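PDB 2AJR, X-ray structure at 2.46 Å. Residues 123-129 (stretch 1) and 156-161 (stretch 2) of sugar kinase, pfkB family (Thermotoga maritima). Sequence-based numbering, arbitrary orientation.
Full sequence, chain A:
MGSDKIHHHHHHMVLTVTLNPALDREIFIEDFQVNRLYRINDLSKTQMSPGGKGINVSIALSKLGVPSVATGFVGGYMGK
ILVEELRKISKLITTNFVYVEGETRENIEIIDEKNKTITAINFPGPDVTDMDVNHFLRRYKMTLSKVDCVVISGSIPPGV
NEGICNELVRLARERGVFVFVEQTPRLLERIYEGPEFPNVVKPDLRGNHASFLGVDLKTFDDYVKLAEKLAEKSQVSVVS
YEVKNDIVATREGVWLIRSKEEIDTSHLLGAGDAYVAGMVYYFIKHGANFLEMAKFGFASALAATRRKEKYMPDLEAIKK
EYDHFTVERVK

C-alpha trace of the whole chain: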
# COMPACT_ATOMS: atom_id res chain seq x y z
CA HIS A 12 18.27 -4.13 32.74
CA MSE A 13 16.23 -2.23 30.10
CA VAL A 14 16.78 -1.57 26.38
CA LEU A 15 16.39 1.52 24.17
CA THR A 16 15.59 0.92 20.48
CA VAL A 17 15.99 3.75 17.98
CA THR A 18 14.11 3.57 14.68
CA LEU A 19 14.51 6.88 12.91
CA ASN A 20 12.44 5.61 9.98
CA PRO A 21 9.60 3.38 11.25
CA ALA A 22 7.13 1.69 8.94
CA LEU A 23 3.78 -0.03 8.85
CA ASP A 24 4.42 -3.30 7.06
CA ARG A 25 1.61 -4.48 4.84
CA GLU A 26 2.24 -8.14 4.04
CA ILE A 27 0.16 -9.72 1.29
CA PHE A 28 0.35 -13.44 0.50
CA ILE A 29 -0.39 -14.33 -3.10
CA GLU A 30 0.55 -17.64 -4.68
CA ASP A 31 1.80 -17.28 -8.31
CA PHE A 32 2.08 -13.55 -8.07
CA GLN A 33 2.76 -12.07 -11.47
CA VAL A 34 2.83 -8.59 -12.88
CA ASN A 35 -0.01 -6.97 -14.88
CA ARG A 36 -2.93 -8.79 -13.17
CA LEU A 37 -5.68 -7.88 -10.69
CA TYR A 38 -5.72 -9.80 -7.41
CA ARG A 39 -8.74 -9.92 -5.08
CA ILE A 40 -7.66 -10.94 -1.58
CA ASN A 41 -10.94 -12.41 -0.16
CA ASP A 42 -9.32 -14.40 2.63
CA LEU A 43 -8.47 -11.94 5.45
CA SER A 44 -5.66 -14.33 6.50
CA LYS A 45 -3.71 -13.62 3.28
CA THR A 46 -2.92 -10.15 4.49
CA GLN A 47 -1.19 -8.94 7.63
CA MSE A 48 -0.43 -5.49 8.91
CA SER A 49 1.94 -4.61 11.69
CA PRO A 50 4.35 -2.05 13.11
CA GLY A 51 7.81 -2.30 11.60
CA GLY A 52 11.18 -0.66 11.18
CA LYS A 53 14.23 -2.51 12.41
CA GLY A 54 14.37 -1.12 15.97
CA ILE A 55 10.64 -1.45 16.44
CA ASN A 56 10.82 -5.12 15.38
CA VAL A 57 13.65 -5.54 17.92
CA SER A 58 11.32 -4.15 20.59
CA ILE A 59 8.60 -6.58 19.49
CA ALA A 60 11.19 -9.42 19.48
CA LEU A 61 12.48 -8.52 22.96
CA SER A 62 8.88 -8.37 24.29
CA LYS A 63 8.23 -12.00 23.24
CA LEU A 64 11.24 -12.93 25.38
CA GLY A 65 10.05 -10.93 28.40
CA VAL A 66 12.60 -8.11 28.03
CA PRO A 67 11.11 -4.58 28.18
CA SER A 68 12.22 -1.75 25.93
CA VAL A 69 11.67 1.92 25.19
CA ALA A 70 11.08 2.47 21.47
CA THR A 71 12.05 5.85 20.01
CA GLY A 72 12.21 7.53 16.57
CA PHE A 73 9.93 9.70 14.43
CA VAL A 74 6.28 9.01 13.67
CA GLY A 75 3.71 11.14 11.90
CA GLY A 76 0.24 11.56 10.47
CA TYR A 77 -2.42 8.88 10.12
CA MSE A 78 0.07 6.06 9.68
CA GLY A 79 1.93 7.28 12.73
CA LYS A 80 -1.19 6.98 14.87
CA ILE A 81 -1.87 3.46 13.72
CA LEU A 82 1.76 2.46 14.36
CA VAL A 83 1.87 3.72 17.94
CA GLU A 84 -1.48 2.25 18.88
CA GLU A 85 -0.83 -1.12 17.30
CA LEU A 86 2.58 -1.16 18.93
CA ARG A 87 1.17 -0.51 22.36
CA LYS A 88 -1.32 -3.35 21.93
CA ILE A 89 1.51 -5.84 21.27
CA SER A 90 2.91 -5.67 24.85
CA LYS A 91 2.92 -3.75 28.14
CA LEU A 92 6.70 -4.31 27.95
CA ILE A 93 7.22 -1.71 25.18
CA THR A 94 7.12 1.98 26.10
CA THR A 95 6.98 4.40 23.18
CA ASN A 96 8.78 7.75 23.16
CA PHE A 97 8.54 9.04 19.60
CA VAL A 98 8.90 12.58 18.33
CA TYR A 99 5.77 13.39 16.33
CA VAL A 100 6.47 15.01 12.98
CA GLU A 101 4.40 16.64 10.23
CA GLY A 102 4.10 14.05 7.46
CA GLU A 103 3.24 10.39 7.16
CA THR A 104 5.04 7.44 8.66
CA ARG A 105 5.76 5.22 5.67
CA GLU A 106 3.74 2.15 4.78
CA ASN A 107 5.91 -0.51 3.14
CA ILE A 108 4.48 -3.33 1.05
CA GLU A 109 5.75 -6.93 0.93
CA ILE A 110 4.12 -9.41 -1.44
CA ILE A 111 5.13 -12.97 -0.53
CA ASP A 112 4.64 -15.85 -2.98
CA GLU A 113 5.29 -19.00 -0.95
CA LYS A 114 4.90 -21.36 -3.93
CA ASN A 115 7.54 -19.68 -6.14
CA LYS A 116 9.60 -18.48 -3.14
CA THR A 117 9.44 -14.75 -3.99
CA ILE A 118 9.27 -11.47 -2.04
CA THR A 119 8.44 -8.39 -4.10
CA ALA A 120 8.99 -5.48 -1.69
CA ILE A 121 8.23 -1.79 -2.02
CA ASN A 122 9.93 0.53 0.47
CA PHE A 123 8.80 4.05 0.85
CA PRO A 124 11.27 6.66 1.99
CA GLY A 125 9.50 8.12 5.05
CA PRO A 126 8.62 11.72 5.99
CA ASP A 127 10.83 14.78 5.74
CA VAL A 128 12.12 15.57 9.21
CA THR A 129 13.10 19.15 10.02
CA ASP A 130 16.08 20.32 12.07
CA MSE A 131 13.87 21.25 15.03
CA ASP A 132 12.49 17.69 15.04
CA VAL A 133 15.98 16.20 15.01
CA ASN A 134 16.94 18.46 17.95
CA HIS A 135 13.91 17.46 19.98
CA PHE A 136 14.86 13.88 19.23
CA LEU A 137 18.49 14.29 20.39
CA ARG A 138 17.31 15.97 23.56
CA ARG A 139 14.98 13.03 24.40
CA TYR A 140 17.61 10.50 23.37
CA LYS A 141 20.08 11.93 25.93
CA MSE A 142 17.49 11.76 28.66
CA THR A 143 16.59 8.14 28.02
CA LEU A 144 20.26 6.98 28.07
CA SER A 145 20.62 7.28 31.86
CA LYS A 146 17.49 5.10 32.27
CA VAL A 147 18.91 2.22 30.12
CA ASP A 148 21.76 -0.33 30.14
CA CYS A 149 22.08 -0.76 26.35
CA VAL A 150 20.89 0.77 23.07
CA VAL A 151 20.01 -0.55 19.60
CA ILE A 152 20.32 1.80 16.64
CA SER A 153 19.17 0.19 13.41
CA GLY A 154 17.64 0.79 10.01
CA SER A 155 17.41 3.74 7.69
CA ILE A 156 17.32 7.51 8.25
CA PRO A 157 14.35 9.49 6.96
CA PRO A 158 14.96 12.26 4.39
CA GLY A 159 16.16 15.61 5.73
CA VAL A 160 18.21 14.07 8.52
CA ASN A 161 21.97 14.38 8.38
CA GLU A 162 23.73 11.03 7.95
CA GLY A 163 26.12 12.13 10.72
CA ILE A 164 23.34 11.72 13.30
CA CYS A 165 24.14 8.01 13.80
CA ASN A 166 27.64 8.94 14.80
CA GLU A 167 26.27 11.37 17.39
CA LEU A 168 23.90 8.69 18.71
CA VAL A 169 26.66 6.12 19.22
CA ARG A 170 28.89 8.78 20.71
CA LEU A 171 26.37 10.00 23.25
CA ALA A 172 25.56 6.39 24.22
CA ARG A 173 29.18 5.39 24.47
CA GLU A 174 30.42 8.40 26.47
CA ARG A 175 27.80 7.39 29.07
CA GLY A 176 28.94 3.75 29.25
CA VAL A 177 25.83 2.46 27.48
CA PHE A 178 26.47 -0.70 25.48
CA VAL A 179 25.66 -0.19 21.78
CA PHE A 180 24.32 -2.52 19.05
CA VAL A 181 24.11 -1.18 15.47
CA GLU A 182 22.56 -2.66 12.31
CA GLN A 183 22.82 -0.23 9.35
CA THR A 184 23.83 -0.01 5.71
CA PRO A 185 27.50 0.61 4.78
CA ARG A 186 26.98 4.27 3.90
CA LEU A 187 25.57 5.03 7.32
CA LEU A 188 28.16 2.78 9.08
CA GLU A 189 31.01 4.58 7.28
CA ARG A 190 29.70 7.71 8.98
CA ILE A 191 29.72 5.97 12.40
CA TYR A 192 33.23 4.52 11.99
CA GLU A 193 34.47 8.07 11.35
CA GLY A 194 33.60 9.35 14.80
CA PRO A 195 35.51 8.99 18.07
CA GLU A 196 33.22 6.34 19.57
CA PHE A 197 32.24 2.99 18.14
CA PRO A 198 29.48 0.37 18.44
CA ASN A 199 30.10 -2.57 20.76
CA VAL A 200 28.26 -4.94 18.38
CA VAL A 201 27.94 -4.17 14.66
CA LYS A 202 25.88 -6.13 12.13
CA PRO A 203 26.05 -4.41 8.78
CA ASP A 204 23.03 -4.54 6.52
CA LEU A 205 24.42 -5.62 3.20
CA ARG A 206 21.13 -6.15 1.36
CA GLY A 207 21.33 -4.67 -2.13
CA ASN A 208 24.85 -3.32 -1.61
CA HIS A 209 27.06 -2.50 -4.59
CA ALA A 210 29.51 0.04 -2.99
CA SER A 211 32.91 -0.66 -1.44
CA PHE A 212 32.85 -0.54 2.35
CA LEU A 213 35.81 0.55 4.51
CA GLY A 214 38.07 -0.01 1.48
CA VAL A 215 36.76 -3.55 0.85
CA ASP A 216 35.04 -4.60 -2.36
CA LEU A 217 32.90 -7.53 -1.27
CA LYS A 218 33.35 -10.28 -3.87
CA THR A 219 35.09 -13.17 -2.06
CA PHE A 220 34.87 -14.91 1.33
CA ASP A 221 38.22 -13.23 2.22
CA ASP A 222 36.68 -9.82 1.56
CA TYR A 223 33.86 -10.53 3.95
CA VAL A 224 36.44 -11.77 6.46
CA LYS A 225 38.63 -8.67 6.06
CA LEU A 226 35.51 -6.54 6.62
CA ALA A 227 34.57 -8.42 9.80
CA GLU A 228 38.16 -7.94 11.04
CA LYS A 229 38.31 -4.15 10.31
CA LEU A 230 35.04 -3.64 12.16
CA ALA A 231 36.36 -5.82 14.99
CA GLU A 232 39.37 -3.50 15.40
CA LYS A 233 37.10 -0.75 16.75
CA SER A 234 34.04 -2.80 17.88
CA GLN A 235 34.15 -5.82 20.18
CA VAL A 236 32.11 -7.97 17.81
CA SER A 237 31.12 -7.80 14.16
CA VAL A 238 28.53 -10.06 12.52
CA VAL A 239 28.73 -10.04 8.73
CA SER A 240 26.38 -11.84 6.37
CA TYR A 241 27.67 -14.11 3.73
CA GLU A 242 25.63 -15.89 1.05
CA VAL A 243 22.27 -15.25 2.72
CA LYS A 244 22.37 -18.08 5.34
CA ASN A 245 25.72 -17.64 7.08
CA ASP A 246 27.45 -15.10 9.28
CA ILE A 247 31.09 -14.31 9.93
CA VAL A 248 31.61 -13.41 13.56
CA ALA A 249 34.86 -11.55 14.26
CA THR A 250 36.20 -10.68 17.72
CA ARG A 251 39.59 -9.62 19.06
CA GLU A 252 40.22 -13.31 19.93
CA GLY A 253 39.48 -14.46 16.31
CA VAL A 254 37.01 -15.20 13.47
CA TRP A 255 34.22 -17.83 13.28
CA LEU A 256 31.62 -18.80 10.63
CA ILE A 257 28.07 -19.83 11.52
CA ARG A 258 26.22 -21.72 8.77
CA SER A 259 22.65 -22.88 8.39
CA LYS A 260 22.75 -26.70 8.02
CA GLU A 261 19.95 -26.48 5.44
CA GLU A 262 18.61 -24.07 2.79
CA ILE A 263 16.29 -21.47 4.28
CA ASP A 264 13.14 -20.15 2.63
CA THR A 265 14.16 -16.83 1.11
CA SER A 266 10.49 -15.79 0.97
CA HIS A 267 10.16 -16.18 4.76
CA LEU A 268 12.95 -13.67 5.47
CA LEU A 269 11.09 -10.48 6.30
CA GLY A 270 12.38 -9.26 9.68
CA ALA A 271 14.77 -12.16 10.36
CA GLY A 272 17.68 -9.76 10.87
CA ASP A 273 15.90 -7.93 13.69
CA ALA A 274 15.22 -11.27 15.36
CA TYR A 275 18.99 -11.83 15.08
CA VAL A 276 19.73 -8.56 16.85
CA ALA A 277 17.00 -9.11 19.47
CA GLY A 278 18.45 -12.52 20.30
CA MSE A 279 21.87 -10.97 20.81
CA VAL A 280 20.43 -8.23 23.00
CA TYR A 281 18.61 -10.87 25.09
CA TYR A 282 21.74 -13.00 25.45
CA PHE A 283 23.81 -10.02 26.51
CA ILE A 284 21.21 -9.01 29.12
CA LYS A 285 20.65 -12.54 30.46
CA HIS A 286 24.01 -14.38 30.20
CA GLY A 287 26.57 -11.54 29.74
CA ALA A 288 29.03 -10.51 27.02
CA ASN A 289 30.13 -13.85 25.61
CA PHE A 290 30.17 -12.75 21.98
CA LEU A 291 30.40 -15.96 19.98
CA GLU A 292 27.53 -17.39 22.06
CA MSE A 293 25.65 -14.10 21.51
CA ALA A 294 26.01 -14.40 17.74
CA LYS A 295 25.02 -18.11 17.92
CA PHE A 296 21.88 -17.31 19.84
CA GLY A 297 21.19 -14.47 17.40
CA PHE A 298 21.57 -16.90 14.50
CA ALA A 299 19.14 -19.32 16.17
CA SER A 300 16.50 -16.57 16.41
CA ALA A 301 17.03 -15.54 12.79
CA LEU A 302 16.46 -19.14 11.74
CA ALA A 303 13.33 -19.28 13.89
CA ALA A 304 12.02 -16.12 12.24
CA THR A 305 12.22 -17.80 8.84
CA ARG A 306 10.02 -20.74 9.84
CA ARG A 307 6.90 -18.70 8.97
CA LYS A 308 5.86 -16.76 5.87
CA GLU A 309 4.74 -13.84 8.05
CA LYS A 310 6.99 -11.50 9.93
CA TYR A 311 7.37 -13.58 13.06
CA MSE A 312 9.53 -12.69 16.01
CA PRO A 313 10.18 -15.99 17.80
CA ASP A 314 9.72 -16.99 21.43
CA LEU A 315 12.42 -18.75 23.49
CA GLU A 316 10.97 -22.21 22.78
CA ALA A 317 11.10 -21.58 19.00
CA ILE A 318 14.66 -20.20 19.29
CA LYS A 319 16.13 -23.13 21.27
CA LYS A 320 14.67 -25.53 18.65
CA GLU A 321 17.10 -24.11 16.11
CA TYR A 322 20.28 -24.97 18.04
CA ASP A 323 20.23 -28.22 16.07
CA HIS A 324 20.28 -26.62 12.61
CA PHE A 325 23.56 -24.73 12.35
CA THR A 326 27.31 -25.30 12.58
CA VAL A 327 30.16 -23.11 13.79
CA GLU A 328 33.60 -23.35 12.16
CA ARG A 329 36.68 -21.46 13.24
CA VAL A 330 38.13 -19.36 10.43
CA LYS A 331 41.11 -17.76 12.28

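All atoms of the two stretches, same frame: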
# COMPACT_ATOMS: atom_id res chain seq x y z
N PHE A 123 8.99 2.63 0.95
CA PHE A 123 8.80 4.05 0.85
C PHE A 123 9.81 4.77 1.71
O PHE A 123 10.34 4.22 2.66
CB PHE A 123 7.34 4.39 1.20
CG PHE A 123 6.40 4.18 0.04
CD1 PHE A 123 6.05 2.91 -0.36
CD2 PHE A 123 5.94 5.26 -0.70
CE1 PHE A 123 5.21 2.71 -1.45
CE2 PHE A 123 5.10 5.07 -1.79
CZ PHE A 123 4.75 3.80 -2.17
N PRO A 124 10.12 6.01 1.36
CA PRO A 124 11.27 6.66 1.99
C PRO A 124 11.03 7.18 3.41
O PRO A 124 11.99 7.33 4.15
CB PRO A 124 11.54 7.83 1.05
CG PRO A 124 10.20 8.18 0.51
CD PRO A 124 9.46 6.89 0.38
N GLY A 125 9.79 7.49 3.76
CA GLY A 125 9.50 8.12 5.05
C GLY A 125 9.32 9.62 4.92
O GLY A 125 9.61 10.18 3.88
N PRO A 126 8.88 10.28 6.00
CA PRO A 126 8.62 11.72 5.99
C PRO A 126 9.88 12.56 6.03
O PRO A 126 10.89 12.11 6.54
CB PRO A 126 7.85 11.94 7.29
CG PRO A 126 8.41 10.90 8.19
CD PRO A 126 8.66 9.69 7.34
N ASP A 127 9.80 13.78 5.51
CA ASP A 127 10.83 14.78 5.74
C ASP A 127 10.82 15.19 7.20
O ASP A 127 9.78 15.60 7.72
CB ASP A 127 10.56 16.06 4.92
CG ASP A 127 11.00 15.96 3.48
OD1 ASP A 127 11.40 14.87 3.02
OD2 ASP A 127 10.92 17.00 2.79
N VAL A 128 11.97 15.10 7.85
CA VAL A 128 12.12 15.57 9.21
C VAL A 128 12.92 16.87 9.19
O VAL A 128 13.93 16.97 8.52
CB VAL A 128 12.80 14.51 10.06
CG1 VAL A 128 13.09 15.04 11.45
CG2 VAL A 128 11.92 13.24 10.12
N THR A 129 12.44 17.86 9.93
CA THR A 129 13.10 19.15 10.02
C THR A 129 14.21 19.12 11.05
O THR A 129 14.38 18.13 11.78
CB THR A 129 12.11 20.24 10.44
OG1 THR A 129 11.78 20.06 11.83
CG2 THR A 129 10.85 20.20 9.58
N ILE A 156 17.53 6.13 7.84
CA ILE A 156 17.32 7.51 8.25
C ILE A 156 16.22 8.04 7.34
O ILE A 156 16.20 7.70 6.16
CB ILE A 156 18.63 8.33 7.97
CG1 ILE A 156 19.73 7.94 8.94
CG2 ILE A 156 18.40 9.82 8.06
CD1 ILE A 156 19.21 7.54 10.29
N PRO A 157 15.30 8.85 7.87
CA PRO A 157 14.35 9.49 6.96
C PRO A 157 14.99 10.68 6.27
O PRO A 157 16.00 11.19 6.75
CB PRO A 157 13.23 9.94 7.90
CG PRO A 157 13.92 10.24 9.18
CD PRO A 157 15.04 9.23 9.27
N PRO A 158 14.45 11.10 5.11
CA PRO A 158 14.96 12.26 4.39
C PRO A 158 15.00 13.52 5.24
O PRO A 158 14.11 13.74 6.07
CB PRO A 158 13.96 12.44 3.23
CG PRO A 158 13.27 11.19 3.09
CD PRO A 158 13.35 10.44 4.39
N GLY A 159 16.02 14.34 5.02
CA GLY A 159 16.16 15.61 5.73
C GLY A 159 17.02 15.51 6.98
O GLY A 159 17.32 16.53 7.60
N VAL A 160 17.40 14.29 7.35
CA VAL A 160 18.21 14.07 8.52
C VAL A 160 19.64 13.88 8.06
O VAL A 160 19.90 13.14 7.12
CB VAL A 160 17.77 12.82 9.25
CG1 VAL A 160 18.79 12.45 10.33
CG2 VAL A 160 16.38 13.01 9.82
N ASN A 161 20.57 14.54 8.73
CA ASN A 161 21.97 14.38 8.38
C ASN A 161 22.46 12.98 8.72
O ASN A 161 22.22 12.46 9.81
CB ASN A 161 22.83 15.41 9.09
CG ASN A 161 24.23 15.46 8.54
OD1 ASN A 161 25.02 14.55 8.76
ND2 ASN A 161 24.55 16.51 7.80

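A single backbone hydrogen bond joins these two proline-rich loops, neither of which forms regular helix or strand. V128 N donates to P158 O at 3.1 Å with a nearly straight N-H...O angle of 167°. The same carbonyl also receives a CA-H...O contact, D127 CA lying 3.5 Å from P158 O. The acceptor sits within a type II turn from P157 to V160, which is closed by a weak bond from V160 N to P157 O (3.5 Å). Proline suits the second position of this turn, P158 having a phi of -56°, and glycine the third: at the positive phi of G159 a CB would jam against the preceding carbonyl and would also lie 2.7 Å from V128 O.

Apolar packing and contacts between proline carbons and oxygens add to this bond. V128, buried and in the t rotamer, places CG2 3.7 Å from P157 CG, while its CB lies 3.9 Å from V160 CG2. P157 and P158 both point toward stretch 1; P158 CG meets P124 CB at 4.3 Å, and P158 CD lies 3.4 Å from P124 O. G125, with phi 99°, likewise has a backbone conformation that calls for glycine. The CA-to-CB bond of D127 points away, but its carboxylate returns, OD1 reaching 3.5 Å from P158 CB while hydrogen-bonded elsewhere in the structure. Altogether the contact buries 328 Å², summed over both sides.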